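Local coordinates for protein methylmalonyl-CoA carboxyltransferase 12S subunit (Propionibacterium freudenreichii, PDB 1ON3) that transfers the carboxyl group of methylmalonyl-CoA to the biotin of the 1.3S subunit, as the hexameric core of the transcarboxylase complex, at residues E[100-105]-E[137-142]; E[170-175]-E[184-189]; E[177-182]-E[199-204]. All coordinates share one frame; numbering follows the deposited sequence.

Contact 1. Residues E[100-105]-E[137-142]; sequences ASQDFT and YDSGGA. With MCA (methylmalonyl-coenzyme A), chain T.
Gln102 reaches across to strand 133-139 with its amide and meets backbone there. CG stands anti to its own carbonyl carbon (chi1 -74°) and the chain runs extended beyond it, which delivers OE1 to Asp138 N at 2.9 Å; the N-H arrives 24° off the carbonyl plane. The other half of the amide lies alongside Ser139, with Gln102 NE2 3.4 Å from Ser139 CB, and NE2 bonds to Gln115 OE1. With both ends engaged, the rotation of the amide is settled.

Phe104 and Asp138 cross at about a right angle, yet the planes of ring and carboxylate are only 13° from parallel. Asp138 OD1 touches Phe104 CB at 3.5 Å, while Asp138 O sits at the ring edge. OD2 turns to a salt bridge with Arg49, a bond from Gln38, and a water that also joins Gln102 O to Phe104 N. The far tip of the ring touches the ligand, Phe104 CZ lying 3.7 Å from C5' of methylmalonyl-CoA.

Beyond the strand, Ser139 OG accepts from Gly141 N at 2.8 Å, an ST turn that leads the chain from the strand into the 140-142 loop, which meets methylmalonyl-CoA. The adenine N6 gives hydrogen bonds to Gly140 O (3.0 Å) and Ala142 O (2.9 Å), and Ala142 N donates to the thioester oxygen OS1 at 3.1 Å, consistent with one arm of a crotonase-type oxyanion hole. Strands 95-102 and 133-139, joined through helix 113-129, form a beta-alpha-beta unit whose C-terminal strand ends lead into the CoA site of the crotonase-like fold.

Contact 2. Residues E[170-175]-E[184-189]; sequences QIAIIA and YSPALT
Pro186 and Thr189 are the residues that helix 184-188 and its C-terminal end press against Gln170, Ala172 and Ile174. The setting is a beta-alpha-beta crossover: the chain leaves strand 170-175, passes through the short strand 177-179 and this helix, and returns in strand 191-195, the parallel neighbour in the sheet. Helix and strand segments run roughly opposite ways, at 140°.

The first shell is mostly apolar. Ala172 CB faces the helix and lies 4.1 Å from Pro186 CB. Ile174 crosses the proline ring at about a right angle; with CG1 beside the backbone N (chi1 -38°), its CD1 comes down on Pro186 CG at 3.7 Å. At the other end Gln170 and Thr189 meet flank to flank, Gln170 CB 3.7 Å from Thr189 CB, and Gln170 O also touches that carbon at 3.5 Å. The intervening Ile171 and Ile173 turn to the opposite face of the strand, where helix 241-253 packs.

A second shell fixes these positions. Asn161 on helix 147-164 serves both segments, its O accepting from Gln170 NE2 and its OD1 bonded to Ser185 OG. The Tyr137 ring fills in beside Ala172, Ile174 and Pro186. On the outer side of the helix a second subunit closes over it: Tyr184 meets the ring of Phe373 and Leu188 packs on Tyr393, both of that subunit.

Thr189 itself is set by its own turn. Its OG1, placed between the backbone N and the carbonyl carbon (chi1 64°), touches Ala172 CB at 3.6 Å and donates to Pro186 O at 2.6 Å. That carbonyl is gripped twice, for Thr189 N also binds Pro186 O at 3.0 Å.

Contact 3. Residues E[177-182]-E[199-204]; sequences PCAGGA and HMFITG. With DXX (methylmalonic acid), chain U; MCA (methylmalonyl-coenzyme A), chain T.
Phe201 turns its ring toward the neighbouring strand because CG takes the crowded position between the backbone N and the carbonyl carbon (chi1 44°), bringing CE1 to within 3.8 Å of Ala179 CB. Ile202 has CG1 anti to its carbonyl carbon (chi1 -72°), and the branch curls back until CD1 rests 3.6 Å from Gly180 O. Phe201 belongs to a small two-stranded parallel sheet, 177-179 beside 199-201, that carries part of the carboxyltransferase site, and Ile202 follows directly in the loop.

The sheet is firmest at its C-terminal end. Gly180 N donates to Phe201 O at 2.8 Å, nearly along the C=O axis, whereas the bond from Phe201 N to Cys178 O is weak at 3.4 Å. Just beyond, Gly180 CA points its hydrogen at Ile202 O, 3.4 Å away. Cys178 and Met200 occupy one face of the sheet, near Ser183; Pro177 and Ala179 occupy the other, where the pantetheine arm of methylmalonyl-CoA passes.

Outside partners hold the edges. His199 NE2 bonds to Asp219, and Ile202 N bonds to Glu380 of the second subunit, so the site is assembled at a subunit interface.

Methylmalonic acid lies beside 202-204, its CB 3.3 Å from Ile202 O. Its carboxylate O takes a hydrogen bond from Gly204 N at 2.9 Å; Gly204 is the N-cap residue of helix 205-212, and that helix end would favour a negative charge there. The carboxylate of methylmalonyl-CoA lies against Gly180 CA, where the absence of a side chain leaves it room. Next in the chain, Gly181 N meets the ligand oxygen OS5 at 2.7 Å with an almost perfectly straight N-H...O angle of 177°.

How the contacts relate
The three contacts form a tight cluster, each pair of centres about 12 Å apart; contacts 1 and 2 share the large sheet, and contact 3 lies in the small parallel sheet beyond its strand ends. Contact 1 joins contact 2 through Tyr137, whose OH lies 2.8 Å from Ser185 OG, a probable hydrogen bond, and whose N probably bonds to Ile173 O. It meets contact 3 where Ser139 N probably bonds to Pro177 O at 2.7 Å. Contacts 2 and 3 interleave along the chain and touch where Tyr184 CZ lies 3.6 Å from Ile202 CD1. Contacts 1 and 3 both hold methylmalonyl-CoA; contact 2 lies behind them, its Ile174 side chain about 11 Å from it.

Contact 1. Residues E[100-105]-E[137-142]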
loop_
_atom_site.group_PDB
_atom_site.type_symbol
_atom_site.label_atom_id
_atom_site.label_comp_id
_atom_site.label_asym_id
_atom_site.label_seq_id
_atom_site.Cartn_x
_atom_site.Cartn_y
_atom_site.Cartn_z
ATOM N N ALA E 100 -9.745 30.293 -13.928
ATOM C CA ALA E 100 -9.391 30.771 -15.260
ATOM C C ALA E 100 -10.579 31.588 -15.752
ATOM O O ALA E 100 -11.733 31.292 -15.423
ATOM C CB ALA E 100 -9.131 29.606 -16.196
ATOM N N SER E 101 -10.313 32.618 -16.542
ATOM C CA SER E 101 -11.403 33.458 -17.019
ATOM C C SER E 101 -11.058 33.919 -18.428
ATOM O O SER E 101 -10.098 34.663 -18.618
ATOM C CB SER E 101 -11.573 34.648 -16.066
ATOM O OG SER E 101 -12.739 35.402 -16.339
ATOM N N GLN E 102 -11.822 33.452 -19.409
ATOM C CA GLN E 102 -11.574 33.814 -20.804
ATOM C C GLN E 102 -11.962 35.249 -21.090
ATOM O O GLN E 102 -12.978 35.751 -20.593
ATOM C CB GLN E 102 -12.330 32.872 -21.752
ATOM C CG GLN E 102 -11.698 31.493 -21.850
ATOM C CD GLN E 102 -12.422 30.570 -22.813
ATOM O OE1 GLN E 102 -13.641 30.439 -22.754
ATOM N NE2 GLN E 102 -11.669 29.910 -23.692
ATOM N N ASP E 103 -11.141 35.898 -21.914
ATOM C CA ASP E 103 -11.346 37.288 -22.274
ATOM C C ASP E 103 -11.825 37.377 -23.719
ATOM O O ASP E 103 -11.026 37.335 -24.664
ATOM C CB ASP E 103 -10.034 38.060 -22.106
ATOM C CG ASP E 103 -10.210 39.548 -22.295
ATOM O OD1 ASP E 103 -11.311 39.973 -22.693
ATOM O OD2 ASP E 103 -9.242 40.295 -22.048
ATOM N N PHE E 104 -13.140 37.493 -23.879
ATOM C CA PHE E 104 -13.743 37.596 -25.198
ATOM C C PHE E 104 -13.280 38.836 -25.988
ATOM O O PHE E 104 -13.340 38.837 -27.214
ATOM C CB PHE E 104 -15.268 37.625 -25.070
ATOM C CG PHE E 104 -15.981 37.554 -26.389
ATOM C CD1 PHE E 104 -16.084 36.344 -27.071
ATOM C CD2 PHE E 104 -16.496 38.708 -26.981
ATOM C CE1 PHE E 104 -16.679 36.274 -28.317
ATOM C CE2 PHE E 104 -17.096 38.652 -28.237
ATOM C CZ PHE E 104 -17.186 37.431 -28.907
ATOM N N THR E 105 -12.835 39.887 -25.301
ATOM C CA THR E 105 -12.377 41.103 -25.998
ATOM C C THR E 105 -11.064 40.882 -26.744
ATOM O O THR E 105 -10.617 41.742 -27.508
ATOM C CB THR E 105 -12.161 42.298 -25.028
ATOM O OG1 THR E 105 -10.981 42.082 -24.242
ATOM C CG2 THR E 105 -13.367 42.469 -24.113
ATOM N N TYR E 137 -16.049 30.590 -19.035
ATOM C CA TYR E 137 -15.917 30.384 -20.476
ATOM C C TYR E 137 -16.638 31.507 -21.240
ATOM O O TYR E 137 -17.765 31.857 -20.918
ATOM C CB TYR E 137 -16.553 29.045 -20.859
ATOM C CG TYR E 137 -15.858 27.838 -20.284
ATOM C CD1 TYR E 137 -14.964 27.103 -21.050
ATOM C CD2 TYR E 137 -16.144 27.392 -18.992
ATOM C CE1 TYR E 137 -14.368 25.939 -20.557
ATOM C CE2 TYR E 137 -15.555 26.231 -18.478
ATOM C CZ TYR E 137 -14.673 25.508 -19.263
ATOM O OH TYR E 137 -14.097 24.358 -18.775
ATOM N N ASP E 138 -15.997 32.041 -22.274
ATOM C CA ASP E 138 -16.556 33.132 -23.062
ATOM C C ASP E 138 -15.664 33.073 -24.297
ATOM O O ASP E 138 -14.693 33.823 -24.389
ATOM C CB ASP E 138 -16.335 34.452 -22.301
ATOM C CG ASP E 138 -17.185 35.594 -22.838
ATOM O OD1 ASP E 138 -17.717 35.442 -23.950
ATOM O OD2 ASP E 138 -17.304 36.637 -22.152
ATOM N N SER E 139 -15.993 32.199 -25.248
ATOM C CA SER E 139 -15.107 31.999 -26.392
ATOM C C SER E 139 -15.710 31.523 -27.712
ATOM O O SER E 139 -16.721 30.833 -27.740
ATOM C CB SER E 139 -14.023 30.991 -25.961
ATOM O OG SER E 139 -13.315 30.433 -27.056
ATOM N N GLY E 140 -15.029 31.860 -28.803
ATOM C CA GLY E 140 -15.461 31.432 -30.125
ATOM C C GLY E 140 -14.883 30.069 -30.490
ATOM O O GLY E 140 -14.991 29.630 -31.637
ATOM N N GLY E 141 -14.266 29.398 -29.517
ATOM C CA GLY E 141 -13.687 28.083 -29.768
ATOM C C GLY E 141 -12.183 28.078 -30.040
ATOM O O GLY E 141 -11.486 29.039 -29.733
ATOM N N ALA E 142 -11.672 26.995 -30.618
ATOM C CA ALA E 142 -10.240 26.910 -30.910
ATOM C C ALA E 142 -9.846 28.046 -31.855
ATOM O O ALA E 142 -10.549 28.324 -32.825
ATOM C CB ALA E 142 -9.909 25.557 -31.539
HETATM C C8 MCA T . -14.360 34.261 -32.993
HETATM N N9 MCA T . -13.250 34.962 -33.473
HETATM C C4 MCA T . -12.319 33.977 -33.761
HETATM C C5 MCA T . -12.947 32.754 -33.427
HETATM N N7 MCA T . -14.229 32.959 -32.949
HETATM N N3 MCA T . -11.029 34.129 -34.269
HETATM C C2 MCA T . -10.384 32.922 -34.429
HETATM N N1 MCA T . -10.891 31.676 -34.139
HETATM C C6 MCA T . -12.182 31.552 -33.629
HETATM N N6 MCA T . -12.631 30.323 -33.357
HETATM C "C1'" MCA T . -13.019 36.292 -33.653
HETATM C "C2'" MCA T . -13.895 36.802 -34.801
HETATM O "O2'" MCA T . -13.277 36.600 -36.042
HETATM C "C3'" MCA T . -14.117 38.237 -34.392
HETATM O "O3'" MCA T . -13.063 39.039 -34.895
HETATM C "C4'" MCA T . -14.158 38.236 -32.852
HETATM O "O4'" MCA T . -13.426 37.005 -32.484
HETATM C "C5'" MCA T . -15.567 38.105 -32.147
HETATM O "O5'" MCA T . -16.398 38.001 -33.015
HETATM P P1 MCA T . -17.586 38.362 -33.635
HETATM O O11 MCA T . -17.854 37.690 -34.797
HETATM O O12 MCA T . -17.241 39.650 -33.709
HETATM O O6 MCA T . -18.933 38.040 -32.760
HETATM P P2 MCA T . -20.075 37.682 -32.176
HETATM O O21 MCA T . -20.700 38.256 -33.272
HETATM O O22 MCA T . -20.313 37.954 -30.815
HETATM O O7 MCA T . -20.134 36.101 -32.429
HETATM C CPB MCA T . -19.314 35.316 -32.038
HETATM C CPA MCA T . -19.275 33.818 -32.285
HETATM C CP7 MCA T . -18.629 33.923 -33.685
HETATM C CP9 MCA T . -20.653 33.134 -32.112
HETATM C CP8 MCA T . -18.313 33.201 -31.240
HETATM O OP3 MCA T . -17.524 34.491 -33.692
HETATM C CP6 MCA T . -18.327 32.768 -34.452
HETATM O OP2 MCA T . -19.283 31.939 -34.683
HETATM N NP2 MCA T . -16.947 32.530 -34.921
HETATM C CP5 MCA T . -16.603 31.153 -35.035
HETATM C CP4 MCA T . -16.846 29.845 -34.510
HETATM C CP3 MCA T . -16.103 28.637 -34.827
HETATM O OP1 MCA T . -16.108 28.539 -36.181
HETATM N NP1 MCA T . -15.419 27.573 -34.082
HETATM C CP2 MCA T . -14.827 26.608 -34.966
HETATM C CP1 MCA T . -14.030 25.704 -34.126
HETATM P P3 MCA T . -12.619 40.618 -35.047
HETATM O O31 MCA T . -13.747 40.794 -36.017
HETATM O O32 MCA T . -11.277 40.650 -35.718
HETATM O O33 MCA T . -12.772 41.554 -33.875
HETATM S S MCA T . -13.291 24.568 -34.840
HETATM C CS1 MCA T . -12.867 24.252 -33.292
HETATM O OS1 MCA T . -13.106 24.788 -32.173
HETATM C CS2 MCA T . -13.133 22.901 -33.020
HETATM C CS3 MCA T . -12.109 22.151 -32.644
HETATM C CS4 MCA T . -14.387 21.982 -32.935
HETATM O OS4 MCA T . -14.315 20.765 -33.112
HETATM O OS5 MCA T . -15.435 22.563 -32.690
HETATM O O HOH W 1 -14.666 37.637 -21.549
#

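Contact 2. Residues E[170-175]-E[184-189]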
loop_
_atom_site.group_PDB
_atom_site.type_symbol
_atom_site.label_atom_id
_atom_site.label_comp_id
_atom_site.label_asym_id
_atom_site.label_seq_id
_atom_site.Cartn_x
_atom_site.Cartn_y
_atom_site.Cartn_z
ATOM N N GLN E 170 -14.731 20.771 -9.946
ATOM C CA GLN E 170 -14.540 21.619 -11.120
ATOM C C GLN E 170 -15.877 22.236 -11.502
ATOM O O GLN E 170 -16.845 21.519 -11.770
ATOM C CB GLN E 170 -14.012 20.800 -12.308
ATOM C CG GLN E 170 -12.698 20.090 -12.080
ATOM C CD GLN E 170 -12.288 19.283 -13.290
ATOM O OE1 GLN E 170 -11.754 19.832 -14.254
ATOM N NE2 GLN E 170 -12.561 17.974 -13.261
ATOM N N ILE E 171 -15.919 23.566 -11.502
ATOM C CA ILE E 171 -17.120 24.333 -11.810
ATOM C C ILE E 171 -16.920 25.191 -13.067
ATOM O O ILE E 171 -15.983 25.984 -13.157
ATOM C CB ILE E 171 -17.483 25.251 -10.611
ATOM C CG1 ILE E 171 -17.785 24.380 -9.386
ATOM C CG2 ILE E 171 -18.689 26.137 -10.940
ATOM C CD1 ILE E 171 -17.900 25.165 -8.062
ATOM N N ALA E 172 -17.804 25.020 -14.038
ATOM C CA ALA E 172 -17.713 25.793 -15.260
ATOM C C ALA E 172 -18.823 26.831 -15.280
ATOM O O ALA E 172 -19.968 26.536 -14.925
ATOM C CB ALA E 172 -17.842 24.880 -16.457
ATOM N N ILE E 173 -18.482 28.051 -15.676
ATOM C CA ILE E 173 -19.484 29.108 -15.798
ATOM C C ILE E 173 -19.415 29.606 -17.239
ATOM O O ILE E 173 -18.406 30.186 -17.645
ATOM C CB ILE E 173 -19.203 30.309 -14.849
ATOM C CG1 ILE E 173 -19.146 29.847 -13.394
ATOM C CG2 ILE E 173 -20.310 31.346 -14.983
ATOM C CD1 ILE E 173 -17.730 29.705 -12.861
ATOM N N ILE E 174 -20.464 29.341 -18.018
ATOM C CA ILE E 174 -20.513 29.782 -19.407
ATOM C C ILE E 174 -21.173 31.148 -19.362
ATOM O O ILE E 174 -22.356 31.259 -19.015
ATOM C CB ILE E 174 -21.389 28.868 -20.302
ATOM C CG1 ILE E 174 -21.224 27.398 -19.919
ATOM C CG2 ILE E 174 -21.013 29.111 -21.776
ATOM C CD1 ILE E 174 -19.850 26.858 -20.063
ATOM N N ALA E 175 -20.420 32.183 -19.723
ATOM C CA ALA E 175 -20.931 33.547 -19.652
ATOM C C ALA E 175 -20.844 34.313 -20.967
ATOM O O ALA E 175 -20.845 35.547 -20.981
ATOM C CB ALA E 175 -20.182 34.304 -18.557
ATOM N N TYR E 184 -16.926 20.555 -24.751
ATOM C CA TYR E 184 -16.637 19.313 -24.040
ATOM C C TYR E 184 -15.893 19.523 -22.713
ATOM O O TYR E 184 -15.993 18.695 -21.812
ATOM C CB TYR E 184 -15.877 18.349 -24.952
ATOM C CG TYR E 184 -16.731 17.796 -26.077
ATOM C CD1 TYR E 184 -16.329 17.915 -27.413
ATOM C CD2 TYR E 184 -17.950 17.159 -25.808
ATOM C CE1 TYR E 184 -17.128 17.415 -28.456
ATOM C CE2 TYR E 184 -18.748 16.659 -26.832
ATOM C CZ TYR E 184 -18.330 16.794 -28.164
ATOM O OH TYR E 184 -19.128 16.315 -29.196
ATOM N N SER E 185 -15.159 20.629 -22.582
ATOM C CA SER E 185 -14.451 20.897 -21.326
ATOM C C SER E 185 -15.521 21.102 -20.225
ATOM O O SER E 185 -15.460 20.473 -19.164
ATOM C CB SER E 185 -13.534 22.120 -21.474
ATOM O OG SER E 185 -12.800 22.353 -20.278
ATOM N N PRO E 186 -16.512 21.982 -20.461
ATOM C CA PRO E 186 -17.549 22.166 -19.435
ATOM C C PRO E 186 -18.235 20.831 -19.112
ATOM O O PRO E 186 -18.535 20.528 -17.954
ATOM C CB PRO E 186 -18.504 23.153 -20.098
ATOM C CG PRO E 186 -17.570 24.058 -20.786
ATOM C CD PRO E 186 -16.566 23.089 -21.436
ATOM N N ALA E 187 -18.475 20.030 -20.144
ATOM C CA ALA E 187 -19.130 18.734 -19.953
ATOM C C ALA E 187 -18.304 17.822 -19.065
ATOM O O ALA E 187 -18.846 16.984 -18.365
ATOM C CB ALA E 187 -19.361 18.044 -21.313
ATOM N N LEU E 188 -16.990 17.975 -19.112
ATOM C CA LEU E 188 -16.099 17.137 -18.309
ATOM C C LEU E 188 -15.866 17.685 -16.894
ATOM O O LEU E 188 -15.246 17.016 -16.064
ATOM C CB LEU E 188 -14.773 16.948 -19.063
ATOM C CG LEU E 188 -14.861 16.116 -20.365
ATOM C CD1 LEU E 188 -13.552 16.218 -21.146
ATOM C CD2 LEU E 188 -15.165 14.651 -20.040
ATOM N N THR E 189 -16.349 18.896 -16.612
ATOM C CA THR E 189 -16.207 19.457 -15.263
ATOM C C THR E 189 -17.394 18.872 -14.503
ATOM O O THR E 189 -18.134 18.060 -15.053
ATOM C CB THR E 189 -16.307 21.007 -15.225
ATOM O OG1 THR E 189 -17.618 21.427 -15.645
ATOM C CG2 THR E 189 -15.222 21.649 -16.140
#

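Contact 3. Residues E[177-182]-E[199-204]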
loop_
_atom_site.group_PDB
_atom_site.type_symbol
_atom_site.label_atom_id
_atom_site.label_comp_id
_atom_site.label_asym_id
_atom_site.label_seq_id
_atom_site.Cartn_x
_atom_site.Cartn_y
_atom_site.Cartn_z
ATOM N N PRO E 177 -20.258 33.107 -25.567
ATOM C CA PRO E 177 -20.321 31.982 -26.497
ATOM C C PRO E 177 -19.386 30.867 -26.042
ATOM O O PRO E 177 -18.453 31.092 -25.266
ATOM C CB PRO E 177 -19.829 32.583 -27.816
ATOM C CG PRO E 177 -20.169 34.020 -27.695
ATOM C CD PRO E 177 -19.827 34.331 -26.259
ATOM N N CYS E 178 -19.661 29.675 -26.545
ATOM C CA CYS E 178 -18.871 28.470 -26.309
ATOM C C CYS E 178 -19.193 27.691 -27.572
ATOM O O CYS E 178 -19.972 26.731 -27.569
ATOM C CB CYS E 178 -19.348 27.713 -25.068
ATOM S SG CYS E 178 -18.165 26.409 -24.566
ATOM N N ALA E 179 -18.591 28.139 -28.668
ATOM C CA ALA E 179 -18.837 27.557 -29.983
ATOM C C ALA E 179 -17.977 26.372 -30.378
ATOM O O ALA E 179 -16.763 26.512 -30.584
ATOM C CB ALA E 179 -18.719 28.650 -31.043
ATOM N N GLY E 180 -18.613 25.212 -30.500
ATOM C CA GLY E 180 -17.902 24.021 -30.910
ATOM C C GLY E 180 -17.421 23.067 -29.830
ATOM O O GLY E 180 -17.935 23.041 -28.711
ATOM N N GLY E 181 -16.421 22.274 -30.194
ATOM C CA GLY E 181 -15.849 21.297 -29.285
ATOM C C GLY E 181 -15.393 21.855 -27.953
ATOM O O GLY E 181 -15.229 21.097 -27.005
ATOM N N ALA E 182 -15.171 23.164 -27.876
ATOM C CA ALA E 182 -14.770 23.790 -26.615
ATOM C C ALA E 182 -15.750 23.343 -25.523
ATOM O O ALA E 182 -15.384 23.194 -24.357
ATOM C CB ALA E 182 -14.811 25.305 -26.747
ATOM N N HIS E 199 -24.262 31.012 -24.877
ATOM C CA HIS E 199 -24.714 30.035 -25.858
ATOM C C HIS E 199 -23.644 28.957 -25.953
ATOM O O HIS E 199 -22.446 29.233 -25.847
ATOM C CB HIS E 199 -24.975 30.685 -27.224
ATOM C CG HIS E 199 -26.088 31.687 -27.199
ATOM N ND1 HIS E 199 -25.883 33.017 -26.899
ATOM C CD2 HIS E 199 -27.427 31.536 -27.341
ATOM C CE1 HIS E 199 -27.049 33.641 -26.850
ATOM N NE2 HIS E 199 -28.002 32.764 -27.113
ATOM N N MET E 200 -24.083 27.722 -26.134
ATOM C CA MET E 200 -23.171 26.594 -26.209
ATOM C C MET E 200 -23.725 25.577 -27.205
ATOM O O MET E 200 -24.925 25.327 -27.235
ATOM C CB MET E 200 -23.059 25.969 -24.809
ATOM C CG MET E 200 -22.195 24.737 -24.697
ATOM S SD MET E 200 -21.779 24.415 -22.947
ATOM C CE MET E 200 -23.328 23.714 -22.322
ATOM N N PHE E 201 -22.854 25.010 -28.032
ATOM C CA PHE E 201 -23.280 24.010 -29.007
ATOM C C PHE E 201 -22.081 23.385 -29.706
ATOM O O PHE E 201 -21.000 23.982 -29.765
ATOM C CB PHE E 201 -24.246 24.623 -30.034
ATOM C CG PHE E 201 -23.830 25.975 -30.541
ATOM C CD1 PHE E 201 -22.662 26.131 -31.287
ATOM C CD2 PHE E 201 -24.608 27.098 -30.268
ATOM C CE1 PHE E 201 -22.275 27.390 -31.755
ATOM C CE2 PHE E 201 -24.234 28.360 -30.729
ATOM C CZ PHE E 201 -23.065 28.510 -31.473
ATOM N N ILE E 202 -22.259 22.166 -30.194
ATOM C CA ILE E 202 -21.172 21.484 -30.886
ATOM C C ILE E 202 -21.150 22.002 -32.319
ATOM O O ILE E 202 -20.090 22.305 -32.858
ATOM C CB ILE E 202 -21.367 19.950 -30.878
ATOM C CG1 ILE E 202 -21.119 19.406 -29.461
ATOM C CG2 ILE E 202 -20.408 19.293 -31.865
ATOM C CD1 ILE E 202 -19.829 19.952 -28.810
ATOM N N THR E 203 -22.330 22.106 -32.924
ATOM C CA THR E 203 -22.446 22.616 -34.288
ATOM C C THR E 203 -23.343 23.858 -34.294
ATOM O O THR E 203 -24.438 23.852 -33.721
ATOM C CB THR E 203 -23.029 21.550 -35.229
ATOM O OG1 THR E 203 -22.271 20.343 -35.097
ATOM C CG2 THR E 203 -22.958 22.020 -36.683
ATOM N N GLY E 204 -22.874 24.917 -34.947
ATOM C CA GLY E 204 -23.632 26.153 -35.000
ATOM C C GLY E 204 -24.893 26.079 -35.839
ATOM O O GLY E 204 -25.045 25.165 -36.647
HETATM C C1 DXX U . -18.025 23.524 -36.951
HETATM O O1 DXX U . -17.046 24.148 -37.576
HETATM C CA DXX U . -18.311 23.918 -35.832
HETATM C CB DXX U . -17.614 23.074 -34.963
HETATM C C DXX U . -19.155 24.977 -35.357
HETATM O O DXX U . -20.201 25.071 -36.035
HETATM O O2 DXX U . -18.891 25.706 -34.383
HETATM C C8 MCA T . -14.360 34.261 -32.993
HETATM N N9 MCA T . -13.250 34.962 -33.473
HETATM C C4 MCA T . -12.319 33.977 -33.761
HETATM C C5 MCA T . -12.947 32.754 -33.427
HETATM N N7 MCA T . -14.229 32.959 -32.949
HETATM N N3 MCA T . -11.029 34.129 -34.269
HETATM C C2 MCA T . -10.384 32.922 -34.429
HETATM N N1 MCA T . -10.891 31.676 -34.139
HETATM C C6 MCA T . -12.182 31.552 -33.629
HETATM N N6 MCA T . -12.631 30.323 -33.357
HETATM C "C1'" MCA T . -13.019 36.292 -33.653
HETATM C "C2'" MCA T . -13.895 36.802 -34.801
HETATM O "O2'" MCA T . -13.277 36.600 -36.042
HETATM C "C3'" MCA T . -14.117 38.237 -34.392
HETATM O "O3'" MCA T . -13.063 39.039 -34.895
HETATM C "C4'" MCA T . -14.158 38.236 -32.852
HETATM O "O4'" MCA T . -13.426 37.005 -32.484
HETATM C "C5'" MCA T . -15.567 38.105 -32.147
HETATM O "O5'" MCA T . -16.398 38.001 -33.015
HETATM P P1 MCA T . -17.586 38.362 -33.635
HETATM O O11 MCA T . -17.854 37.690 -34.797
HETATM O O12 MCA T . -17.241 39.650 -33.709
HETATM O O6 MCA T . -18.933 38.040 -32.760
HETATM P P2 MCA T . -20.075 37.682 -32.176
HETATM O O21 MCA T . -20.700 38.256 -33.272
HETATM O O22 MCA T . -20.313 37.954 -30.815
HETATM O O7 MCA T . -20.134 36.101 -32.429
HETATM C CPB MCA T . -19.314 35.316 -32.038
HETATM C CPA MCA T . -19.275 33.818 -32.285
HETATM C CP7 MCA T . -18.629 33.923 -33.685
HETATM C CP9 MCA T . -20.653 33.134 -32.112
HETATM C CP8 MCA T . -18.313 33.201 -31.240
HETATM O OP3 MCA T . -17.524 34.491 -33.692
HETATM C CP6 MCA T . -18.327 32.768 -34.452
HETATM O OP2 MCA T . -19.283 31.939 -34.683
HETATM N NP2 MCA T . -16.947 32.530 -34.921
HETATM C CP5 MCA T . -16.603 31.153 -35.035
HETATM C CP4 MCA T . -16.846 29.845 -34.510
HETATM C CP3 MCA T . -16.103 28.637 -34.827
HETATM O OP1 MCA T . -16.108 28.539 -36.181
HETATM N NP1 MCA T . -15.419 27.573 -34.082
HETATM C CP2 MCA T . -14.827 26.608 -34.966
HETATM C CP1 MCA T . -14.030 25.704 -34.126
HETATM P P3 MCA T . -12.619 40.618 -35.047
HETATM O O31 MCA T . -13.747 40.794 -36.017
HETATM O O32 MCA T . -11.277 40.650 -35.718
HETATM O O33 MCA T . -12.772 41.554 -33.875
HETATM S S MCA T . -13.291 24.568 -34.840
HETATM C CS1 MCA T . -12.867 24.252 -33.292
HETATM O OS1 MCA T . -13.106 24.788 -32.173
HETATM C CS2 MCA T . -13.133 22.901 -33.020
HETATM C CS3 MCA T . -12.109 22.151 -32.644
HETATM C CS4 MCA T . -14.387 21.982 -32.935
HETATM O OS4 MCA T . -14.315 20.765 -33.112
HETATM O OS5 MCA T . -15.435 22.563 -32.690
#